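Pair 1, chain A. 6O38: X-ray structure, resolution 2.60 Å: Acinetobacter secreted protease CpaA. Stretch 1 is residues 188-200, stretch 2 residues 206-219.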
# COMPACT_ATOMS: atom_id res chain seq x y z
N TYR A 188 -7.94 14.24 -2.73
CA TYR A 188 -7.60 14.83 -1.44
C TYR A 188 -8.84 15.50 -0.87
O TYR A 188 -9.50 16.28 -1.56
CB TYR A 188 -6.46 15.84 -1.57
CG TYR A 188 -6.15 16.56 -0.28
CD1 TYR A 188 -5.39 15.96 0.72
CD2 TYR A 188 -6.63 17.85 -0.05
CE1 TYR A 188 -5.12 16.61 1.90
CE2 TYR A 188 -6.36 18.51 1.14
CZ TYR A 188 -5.61 17.89 2.11
OH TYR A 188 -5.33 18.54 3.29
N ILE A 189 -9.14 15.20 0.39
CA ILE A 189 -10.26 15.78 1.10
C ILE A 189 -9.72 16.48 2.34
O ILE A 189 -9.13 15.84 3.21
CB ILE A 189 -11.31 14.72 1.49
CG1 ILE A 189 -11.79 13.97 0.25
CG2 ILE A 189 -12.48 15.37 2.22
CD1 ILE A 189 -12.59 14.81 -0.71
N LYS A 190 -9.92 17.79 2.42
CA LYS A 190 -9.52 18.54 3.60
C LYS A 190 -10.40 18.14 4.77
O LYS A 190 -11.63 18.33 4.70
CB LYS A 190 -9.60 20.04 3.34
CG LYS A 190 -9.35 20.90 4.57
CD LYS A 190 -9.20 22.36 4.19
CE LYS A 190 -9.06 23.24 5.43
NZ LYS A 190 -9.14 24.69 5.09
N PRO A 191 -9.85 17.60 5.85
CA PRO A 191 -10.69 17.06 6.91
C PRO A 191 -11.38 18.14 7.73
O PRO A 191 -10.84 19.23 7.94
CB PRO A 191 -9.70 16.27 7.77
CG PRO A 191 -8.41 16.99 7.58
CD PRO A 191 -8.41 17.44 6.14
N GLN A 192 -12.59 17.83 8.18
CA GLN A 192 -13.27 18.63 9.18
C GLN A 192 -12.81 18.17 10.56
O GLN A 192 -13.08 17.03 10.96
CB GLN A 192 -14.79 18.50 9.06
CG GLN A 192 -15.56 19.36 10.04
CD GLN A 192 -17.04 19.03 10.08
OE1 GLN A 192 -17.55 18.29 9.25
NE2 GLN A 192 -17.74 19.59 11.07
N LYS A 193 -12.12 19.05 11.28
CA LYS A 193 -11.50 18.70 12.54
C LYS A 193 -12.42 19.06 13.70
O LYS A 193 -12.91 20.19 13.77
CB LYS A 193 -10.14 19.39 12.70
CG LYS A 193 -9.10 18.90 11.71
CD LYS A 193 -7.71 19.43 12.05
CE LYS A 193 -6.68 18.91 11.06
NZ LYS A 193 -5.33 19.48 11.31
N LEU A 194 -12.66 18.10 14.59
CA LEU A 194 -13.49 18.30 15.76
C LEU A 194 -12.75 17.82 17.00
O LEU A 194 -12.12 16.76 16.98
CB LEU A 194 -14.82 17.55 15.64
CG LEU A 194 -15.81 18.00 14.56
CD1 LEU A 194 -17.04 17.10 14.56
CD2 LEU A 194 -16.20 19.45 14.77
N ASN A 195 -12.84 18.60 18.07
CA ASN A 195 -12.38 18.17 19.38
C ASN A 195 -13.53 17.49 20.10
O ASN A 195 -14.64 18.04 20.15
CB ASN A 195 -11.85 19.35 20.19
CG ASN A 195 -10.62 19.99 19.57
OD1 ASN A 195 -9.76 19.30 19.03
ND2 ASN A 195 -10.54 21.31 19.64
N VAL A 196 -13.28 16.29 20.63
CA VAL A 196 -14.35 15.50 21.23
C VAL A 196 -15.01 16.22 22.40
O VAL A 196 -16.15 15.92 22.74
CB VAL A 196 -13.81 14.11 21.64
CG1 VAL A 196 -12.99 14.21 22.93
CG2 VAL A 196 -14.95 13.12 21.78
N GLN A 197 -14.31 17.17 23.02
CA GLN A 197 -14.92 17.97 24.08
C GLN A 197 -16.05 18.84 23.56
O GLN A 197 -16.94 19.22 24.33
CB GLN A 197 -13.86 18.83 24.77
CG GLN A 197 -13.38 20.01 23.92
CD GLN A 197 -12.27 20.80 24.59
OE1 GLN A 197 -12.18 20.87 25.81
NE2 GLN A 197 -11.41 21.41 23.77
N GLN A 198 -16.03 19.18 22.27
CA GLN A 198 -17.08 20.01 21.69
C GLN A 198 -18.36 19.23 21.43
O GLN A 198 -19.45 19.80 21.51
CB GLN A 198 -16.58 20.63 20.38
CG GLN A 198 -15.37 21.53 20.55
CD GLN A 198 -14.76 21.95 19.22
OE1 GLN A 198 -15.10 21.40 18.17
NE2 GLN A 198 -13.85 22.91 19.26
N ILE A 199 -18.25 17.93 21.14
CA ILE A 199 -19.40 17.13 20.74
C ILE A 199 -19.81 16.10 21.78
O ILE A 199 -20.88 15.48 21.63
CB ILE A 199 -19.16 16.44 19.38
CG1 ILE A 199 -17.93 15.53 19.47
CG2 ILE A 199 -18.97 17.47 18.28
CD1 ILE A 199 -17.70 14.70 18.23
N GLY A 200 -19.00 15.88 22.81
CA GLY A 200 -19.36 14.92 23.84
C GLY A 200 -19.10 13.48 23.42
O GLY A 200 -18.22 13.19 22.61
N VAL A 206 -22.65 13.33 10.39
CA VAL A 206 -21.45 13.90 9.80
C VAL A 206 -21.84 15.02 8.85
O VAL A 206 -22.96 15.09 8.34
CB VAL A 206 -20.61 12.82 9.07
CG1 VAL A 206 -20.08 11.80 10.06
CG2 VAL A 206 -21.44 12.15 7.99
N ASN A 207 -20.89 15.91 8.59
CA ASN A 207 -21.12 17.11 7.79
C ASN A 207 -20.25 17.19 6.55
O ASN A 207 -20.43 18.11 5.75
CB ASN A 207 -20.90 18.37 8.65
CG ASN A 207 -21.86 19.49 8.31
OD1 ASN A 207 -22.73 19.33 7.45
ND2 ASN A 207 -21.70 20.62 8.98
N SER A 208 -19.32 16.26 6.37
CA SER A 208 -18.34 16.33 5.29
C SER A 208 -17.85 14.91 5.01
O SER A 208 -18.10 13.99 5.80
CB SER A 208 -17.17 17.26 5.67
OG SER A 208 -16.32 16.65 6.62
N PRO A 209 -17.16 14.69 3.88
CA PRO A 209 -16.72 13.32 3.56
C PRO A 209 -15.63 12.80 4.49
O PRO A 209 -15.40 11.59 4.51
CB PRO A 209 -16.20 13.44 2.12
CG PRO A 209 -16.76 14.71 1.60
CD PRO A 209 -16.88 15.62 2.77
N LEU A 210 -14.97 13.67 5.26
CA LEU A 210 -13.89 13.24 6.15
C LEU A 210 -13.98 14.05 7.44
O LEU A 210 -13.69 15.25 7.44
CB LEU A 210 -12.53 13.42 5.48
CG LEU A 210 -11.32 12.96 6.29
CD1 LEU A 210 -11.47 11.51 6.70
CD2 LEU A 210 -10.03 13.17 5.50
N THR A 211 -14.37 13.40 8.52
CA THR A 211 -14.43 14.01 9.84
C THR A 211 -13.30 13.46 10.70
O THR A 211 -13.08 12.24 10.74
CB THR A 211 -15.78 13.74 10.51
OG1 THR A 211 -16.84 14.05 9.60
CG2 THR A 211 -15.94 14.60 11.76
N GLU A 212 -12.58 14.35 11.38
CA GLU A 212 -11.41 13.98 12.18
C GLU A 212 -11.65 14.40 13.62
O GLU A 212 -11.76 15.60 13.91
CB GLU A 212 -10.15 14.62 11.60
CG GLU A 212 -8.87 14.28 12.34
CD GLU A 212 -7.64 14.77 11.61
OE1 GLU A 212 -6.88 15.57 12.19
OE2 GLU A 212 -7.43 14.35 10.45
N ILE A 213 -11.74 13.43 14.52
CA ILE A 213 -12.10 13.65 15.91
C ILE A 213 -10.86 13.42 16.77
O ILE A 213 -10.29 12.32 16.77
CB ILE A 213 -13.25 12.73 16.35
CG1 ILE A 213 -14.48 12.98 15.49
CG2 ILE A 213 -13.56 12.93 17.82
CD1 ILE A 213 -15.51 11.88 15.54
N ALA A 214 -10.44 14.46 17.49
CA ALA A 214 -9.21 14.43 18.27
C ALA A 214 -9.50 14.23 19.75
O ALA A 214 -10.40 14.87 20.31
CB ALA A 214 -8.41 15.71 18.06
N PHE A 215 -8.73 13.35 20.38
CA PHE A 215 -8.71 13.18 21.83
C PHE A 215 -7.39 13.69 22.37
O PHE A 215 -6.34 13.49 21.76
CB PHE A 215 -8.90 11.71 22.22
CG PHE A 215 -10.32 11.22 22.12
CD1 PHE A 215 -10.96 11.15 20.89
CD2 PHE A 215 -11.00 10.79 23.25
CE1 PHE A 215 -12.26 10.69 20.80
CE2 PHE A 215 -12.30 10.33 23.16
CZ PHE A 215 -12.93 10.28 21.93
N GLY A 216 -7.44 14.35 23.53
CA GLY A 216 -6.22 14.84 24.16
C GLY A 216 -6.44 15.09 25.63
O GLY A 216 -7.52 14.88 26.17
N ASP A 217 -5.37 15.54 26.29
CA ASP A 217 -5.48 15.95 27.68
C ASP A 217 -6.22 17.28 27.76
O ASP A 217 -5.87 18.24 27.07
CB ASP A 217 -4.10 16.06 28.33
CG ASP A 217 -3.46 14.70 28.56
OD1 ASP A 217 -4.20 13.69 28.60
OD2 ASP A 217 -2.22 14.64 28.70
N GLY A 218 -7.26 17.33 28.59
CA GLY A 218 -8.17 18.45 28.59
C GLY A 218 -9.20 18.42 27.49
O GLY A 218 -10.02 19.35 27.41
N ASN A 219 -9.19 17.40 26.64
CA ASN A 219 -10.16 17.23 25.55
C ASN A 219 -10.37 15.73 25.39
O ASN A 219 -9.68 15.07 24.61
CB ASN A 219 -9.64 17.88 24.27
CG ASN A 219 -10.42 17.45 23.04
OD1 ASN A 219 -11.64 17.34 23.07
ND2 ASN A 219 -9.70 17.20 21.95

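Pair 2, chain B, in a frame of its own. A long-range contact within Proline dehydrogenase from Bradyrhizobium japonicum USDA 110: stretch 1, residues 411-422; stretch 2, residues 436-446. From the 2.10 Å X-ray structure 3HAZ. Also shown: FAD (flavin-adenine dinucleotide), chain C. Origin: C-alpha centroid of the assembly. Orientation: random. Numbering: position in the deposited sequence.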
# COMPACT_ATOMS: atom_id res chain seq x y z
N GLY B 411 -9.45 47.38 30.60
CA GLY B 411 -9.04 48.77 30.66
C GLY B 411 -7.73 48.96 29.91
O GLY B 411 -7.31 48.10 29.14
N SER B 412 -7.06 50.09 30.16
CA SER B 412 -5.82 50.41 29.47
C SER B 412 -4.76 50.88 30.45
O SER B 412 -3.65 51.24 30.05
CB SER B 412 -6.05 51.48 28.40
OG SER B 412 -6.93 51.02 27.38
N SER B 413 -5.10 50.88 31.73
CA SER B 413 -4.22 51.43 32.75
C SER B 413 -3.41 50.37 33.49
O SER B 413 -3.89 49.27 33.76
CB SER B 413 -5.04 52.23 33.76
OG SER B 413 -5.99 51.40 34.41
N GLY B 414 -2.18 50.72 33.85
CA GLY B 414 -1.37 49.89 34.73
C GLY B 414 -0.61 48.78 34.02
O GLY B 414 -0.09 47.88 34.67
N PHE B 415 -0.56 48.85 32.70
CA PHE B 415 0.25 47.93 31.90
C PHE B 415 0.65 48.59 30.58
O PHE B 415 0.15 49.67 30.24
CB PHE B 415 -0.50 46.61 31.65
CG PHE B 415 -1.66 46.74 30.68
CD1 PHE B 415 -1.50 46.40 29.35
CD2 PHE B 415 -2.90 47.19 31.11
CE1 PHE B 415 -2.55 46.52 28.46
CE2 PHE B 415 -3.95 47.32 30.23
CZ PHE B 415 -3.78 46.98 28.90
N GLU B 416 1.56 47.96 29.85
CA GLU B 416 1.92 48.44 28.52
C GLU B 416 2.13 47.24 27.60
O GLU B 416 2.23 46.10 28.06
CB GLU B 416 3.20 49.29 28.58
CG GLU B 416 4.47 48.46 28.82
CD GLU B 416 5.73 49.30 29.01
OE1 GLU B 416 5.61 50.52 29.25
OE2 GLU B 416 6.84 48.72 28.93
N PHE B 417 2.19 47.52 26.30
CA PHE B 417 2.67 46.54 25.35
C PHE B 417 4.11 46.93 24.98
O PHE B 417 4.54 48.06 25.23
CB PHE B 417 1.79 46.51 24.10
CG PHE B 417 0.41 45.95 24.35
CD1 PHE B 417 -0.67 46.79 24.52
CD2 PHE B 417 0.22 44.58 24.43
CE1 PHE B 417 -1.94 46.28 24.76
CE2 PHE B 417 -1.04 44.05 24.68
CZ PHE B 417 -2.12 44.90 24.84
N GLN B 418 4.84 46.00 24.38
CA GLN B 418 6.18 46.32 23.87
C GLN B 418 6.42 45.72 22.49
O GLN B 418 5.76 44.76 22.09
CB GLN B 418 7.27 45.82 24.82
CG GLN B 418 7.14 46.29 26.24
CD GLN B 418 8.33 45.89 27.07
OE1 GLN B 418 9.02 44.92 26.75
NE2 GLN B 418 8.60 46.65 28.14
N ARG B 419 7.38 46.30 21.78
CA ARG B 419 7.74 45.83 20.46
C ARG B 419 9.18 46.20 20.17
O ARG B 419 9.75 47.09 20.80
CB ARG B 419 6.83 46.46 19.41
CG ARG B 419 7.11 47.94 19.18
CD ARG B 419 6.35 48.45 17.97
NE ARG B 419 6.79 49.78 17.56
CZ ARG B 419 7.55 50.02 16.49
NH1 ARG B 419 7.90 51.26 16.21
NH2 ARG B 419 7.96 49.02 15.72
N LEU B 420 9.76 45.54 19.17
CA LEU B 420 11.11 45.84 18.73
C LEU B 420 11.07 46.72 17.48
O LEU B 420 10.31 46.45 16.55
CB LEU B 420 11.86 44.54 18.43
CG LEU B 420 13.39 44.63 18.43
CD1 LEU B 420 13.90 45.07 19.79
CD2 LEU B 420 14.00 43.29 18.03
N HIS B 421 11.87 47.78 17.48
CA HIS B 421 11.96 48.65 16.31
C HIS B 421 12.08 47.79 15.05
O HIS B 421 12.86 46.83 15.01
CB HIS B 421 13.14 49.61 16.47
CG HIS B 421 13.02 50.85 15.64
ND1 HIS B 421 11.85 51.56 15.52
CD2 HIS B 421 13.94 51.52 14.89
CE1 HIS B 421 12.04 52.60 14.73
NE2 HIS B 421 13.30 52.60 14.34
N GLY B 422 11.30 48.10 14.03
CA GLY B 422 11.30 47.31 12.81
C GLY B 422 10.28 46.17 12.79
O GLY B 422 10.20 45.42 11.82
N ALA B 436 -6.91 55.32 22.70
CA ALA B 436 -6.06 56.45 23.05
C ALA B 436 -5.29 56.26 24.35
O ALA B 436 -4.22 56.85 24.53
CB ALA B 436 -6.89 57.75 23.11
N ASP B 437 -5.82 55.45 25.26
CA ASP B 437 -5.19 55.27 26.56
C ASP B 437 -4.09 54.21 26.54
O ASP B 437 -3.40 54.00 27.54
CB ASP B 437 -6.24 54.91 27.62
CG ASP B 437 -7.17 56.07 27.93
OD1 ASP B 437 -6.82 57.22 27.59
OD2 ASP B 437 -8.25 55.82 28.51
N ILE B 438 -3.93 53.54 25.41
CA ILE B 438 -2.98 52.44 25.32
C ILE B 438 -1.53 52.92 25.24
O ILE B 438 -1.21 53.87 24.53
CB ILE B 438 -3.31 51.50 24.14
CG1 ILE B 438 -4.40 50.52 24.56
CG2 ILE B 438 -2.08 50.74 23.69
CD1 ILE B 438 -4.08 49.76 25.83
N ALA B 439 -0.66 52.26 25.99
CA ALA B 439 0.76 52.56 25.95
C ALA B 439 1.54 51.39 25.36
O ALA B 439 1.25 50.23 25.65
CB ALA B 439 1.27 52.88 27.35
N TYR B 440 2.52 51.70 24.53
CA TYR B 440 3.48 50.71 24.08
C TYR B 440 4.90 51.27 24.02
O TYR B 440 5.12 52.41 23.62
CB TYR B 440 3.08 50.07 22.75
CG TYR B 440 3.05 50.99 21.55
CD1 TYR B 440 1.89 51.69 21.22
CD2 TYR B 440 4.16 51.12 20.73
CE1 TYR B 440 1.85 52.52 20.10
CE2 TYR B 440 4.13 51.94 19.62
CZ TYR B 440 2.97 52.63 19.31
OH TYR B 440 2.96 53.45 18.20
N ARG B 441 5.85 50.45 24.46
CA ARG B 441 7.25 50.80 24.49
C ARG B 441 7.94 50.23 23.26
O ARG B 441 7.72 49.07 22.90
CB ARG B 441 7.89 50.22 25.76
CG ARG B 441 9.36 50.55 25.94
CD ARG B 441 9.86 50.01 27.28
NE ARG B 441 8.97 50.40 28.36
CZ ARG B 441 9.17 51.45 29.15
NH1 ARG B 441 10.25 52.21 28.99
NH2 ARG B 441 8.30 51.75 30.11
N THR B 442 8.77 51.04 22.61
CA THR B 442 9.52 50.58 21.45
C THR B 442 11.00 50.50 21.82
O THR B 442 11.59 51.47 22.29
CB THR B 442 9.29 51.51 20.24
OG1 THR B 442 7.90 51.53 19.92
CG2 THR B 442 10.06 51.03 19.02
N TYR B 443 11.58 49.32 21.62
CA TYR B 443 13.00 49.13 21.90
C TYR B 443 13.79 49.17 20.61
O TYR B 443 13.36 48.64 19.58
CB TYR B 443 13.27 47.78 22.56
CG TYR B 443 12.88 47.64 24.01
CD1 TYR B 443 13.82 47.79 25.02
CD2 TYR B 443 11.58 47.30 24.37
CE1 TYR B 443 13.48 47.63 26.36
CE2 TYR B 443 11.22 47.13 25.70
CZ TYR B 443 12.17 47.30 26.69
OH TYR B 443 11.81 47.14 28.01
N ALA B 444 14.97 49.78 20.68
CA ALA B 444 15.92 49.78 19.58
C ALA B 444 17.12 48.92 19.95
O ALA B 444 17.64 49.01 21.07
CB ALA B 444 16.35 51.21 19.24
N PRO B 445 17.58 48.08 19.01
CA PRO B 445 18.82 47.34 19.27
C PRO B 445 19.97 48.32 19.27
O PRO B 445 20.09 49.11 18.32
CB PRO B 445 18.92 46.39 18.07
CG PRO B 445 17.52 46.33 17.50
CD PRO B 445 16.96 47.70 17.73
N VAL B 446 20.79 48.30 20.31
CA VAL B 446 21.87 49.27 20.47
C VAL B 446 23.15 48.56 20.86
O VAL B 446 23.17 47.86 21.86
CB VAL B 446 21.56 50.30 21.58
CG1 VAL B 446 22.74 51.26 21.76
CG2 VAL B 446 20.26 51.06 21.30
PA FAD C . 4.35 34.79 17.50
O1A FAD C . 4.52 34.51 15.90
O2A FAD C . 2.95 34.86 17.92
O5B FAD C . 5.06 33.58 18.32
C5B FAD C . 6.38 33.25 17.99
C4B FAD C . 6.96 32.31 19.06
O4B FAD C . 6.09 31.19 19.63
C3B FAD C . 8.32 32.04 19.32
O3B FAD C . 9.22 33.13 19.38
C2B FAD C . 8.28 31.00 20.41
O2B FAD C . 8.54 31.43 21.73
C1B FAD C . 6.99 30.27 20.21
N9A FAD C . 7.00 29.09 19.37
C8A FAD C . 7.27 29.00 18.01
N7A FAD C . 7.11 27.69 17.64
C5A FAD C . 6.72 26.97 18.79
C6A FAD C . 6.40 25.51 19.02
N6A FAD C . 6.47 24.56 17.92
N1A FAD C . 6.05 25.09 20.22
C2A FAD C . 5.97 25.99 21.29
N3A FAD C . 6.28 27.39 21.08
C4A FAD C . 6.64 27.83 19.83
N1 FAD C . 12.43 36.33 24.52
C2 FAD C . 13.23 35.73 25.46
O2 FAD C . 13.40 34.36 25.44
N3 FAD C . 13.93 36.53 26.42
C4 FAD C . 13.80 37.89 26.41
O4 FAD C . 14.42 38.67 27.40
C4X FAD C . 12.96 38.52 25.43
N5 FAD C . 12.79 40.01 25.41
C5X FAD C . 11.97 40.62 24.43
C6 FAD C . 11.81 42.08 24.41
C7 FAD C . 10.98 42.68 23.44
C7M FAD C . 10.85 44.19 23.41
C8 FAD C . 10.26 41.84 22.45
C8M FAD C . 9.36 42.47 21.37
C9 FAD C . 10.41 40.44 22.47
C9A FAD C . 11.28 39.81 23.48
N10 FAD C . 11.44 38.35 23.51
C10 FAD C . 12.29 37.75 24.51
C1' FAD C . 10.62 37.44 22.65
C2' FAD C . 11.24 37.04 21.29
O2' FAD C . 12.33 37.90 20.97
C3' FAD C . 10.14 37.03 20.22
O3' FAD C . 9.85 38.36 19.81
C4' FAD C . 8.81 36.35 20.71
O4' FAD C . 8.93 35.12 21.35
C5' FAD C . 7.73 36.32 19.59
O5' FAD C . 6.41 36.23 20.11
P FAD C . 5.20 36.94 19.22
O1P FAD C . 3.77 36.84 20.07
O2P FAD C . 5.56 38.32 18.90
O3P FAD C . 5.17 36.17 17.79
O HOH W 1 -1.81 50.81 28.30

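What backbone arrangement do the two contacts share? In each, two short parallel strands lie side by side, at 27° in pair 1 and 21° in pair 2, and fourteen central residues superpose with an RMSD of 0.7 Å. Four bridges correspond one to one, from Gln A192 with Thr A211 (Phe B417 with Tyr B440) to Asn A195 with Ala A214 (Leu B420 with Tyr B443). The same ladder of five hydrogen bonds results: it opens with Gln A192 N to Leu A210 O at 2.9 Å and Phe B417 N to Ala B439 O at 2.9 Å, and closes with Val A196 N to Ala A214 O at 3.2 Å and His B421 N to Tyr B443 O at 2.7 Å. Because these bonds use backbone atoms alone, the side chains are free to differ.

How is the face holding Lys A193 and Glu A212 filled? Here Lys A193 matches Gln B418, and Glu A212 matches Arg B441. In pair 1 the opposite charges stay beyond salt-bridge range, with Lys A193 NZ 4.3 Å from Glu A212 OE1. In pair 2 the acid comes from the other strand: Glu B416, matched to Pro A191, forms a salt bridge with Arg B441, OE2 to NE at 2.8 Å. Gln B418 NE2 also donates to Glu B416 OE2 at 2.8 Å, so one carboxylate oxygen ties the group together. Pro A191 instead packs CB against Leu A210 CD2 at 3.9 Å. Further along, Ala A214 is replaced by the larger Tyr B443, whose CB lies 3.9 Å from Leu B420 CD1 and whose CD2 lies 3.3 Å from FAD C7M.

What occupies the other face? Gln A192 extends its side chain, and its OE1 lies 3.3 Å from Ser A208 OG; the matched Phe B417 packs CB against Tyr B440 CB at 4.0 Å and reaches Ile B438 CD1 with CE1 at 4.2 Å. Leu A194 meets Thr A211 through CD1 and CG2 at 3.9 Å. Its counterpart Arg B419 makes a weak hydrogen bond from NE to Thr B442 OG1 at 3.1 Å, while Thr B442 CG2 sits over one face of the guanidinium. Thr B442 takes the place of Ile A213.

How do the ladders end? Val A196 and His B421 match, and both point toward the opposite stretch. Val A196 packs CB against Ile A213 CG2 at 4.0 Å and sets CG1 over the Phe A215 ring, 3.8 Å from its centroid. His B421 has Ala B444 where Phe A215 stands, and its CB lies 4.2 Å from Ala B444 CA.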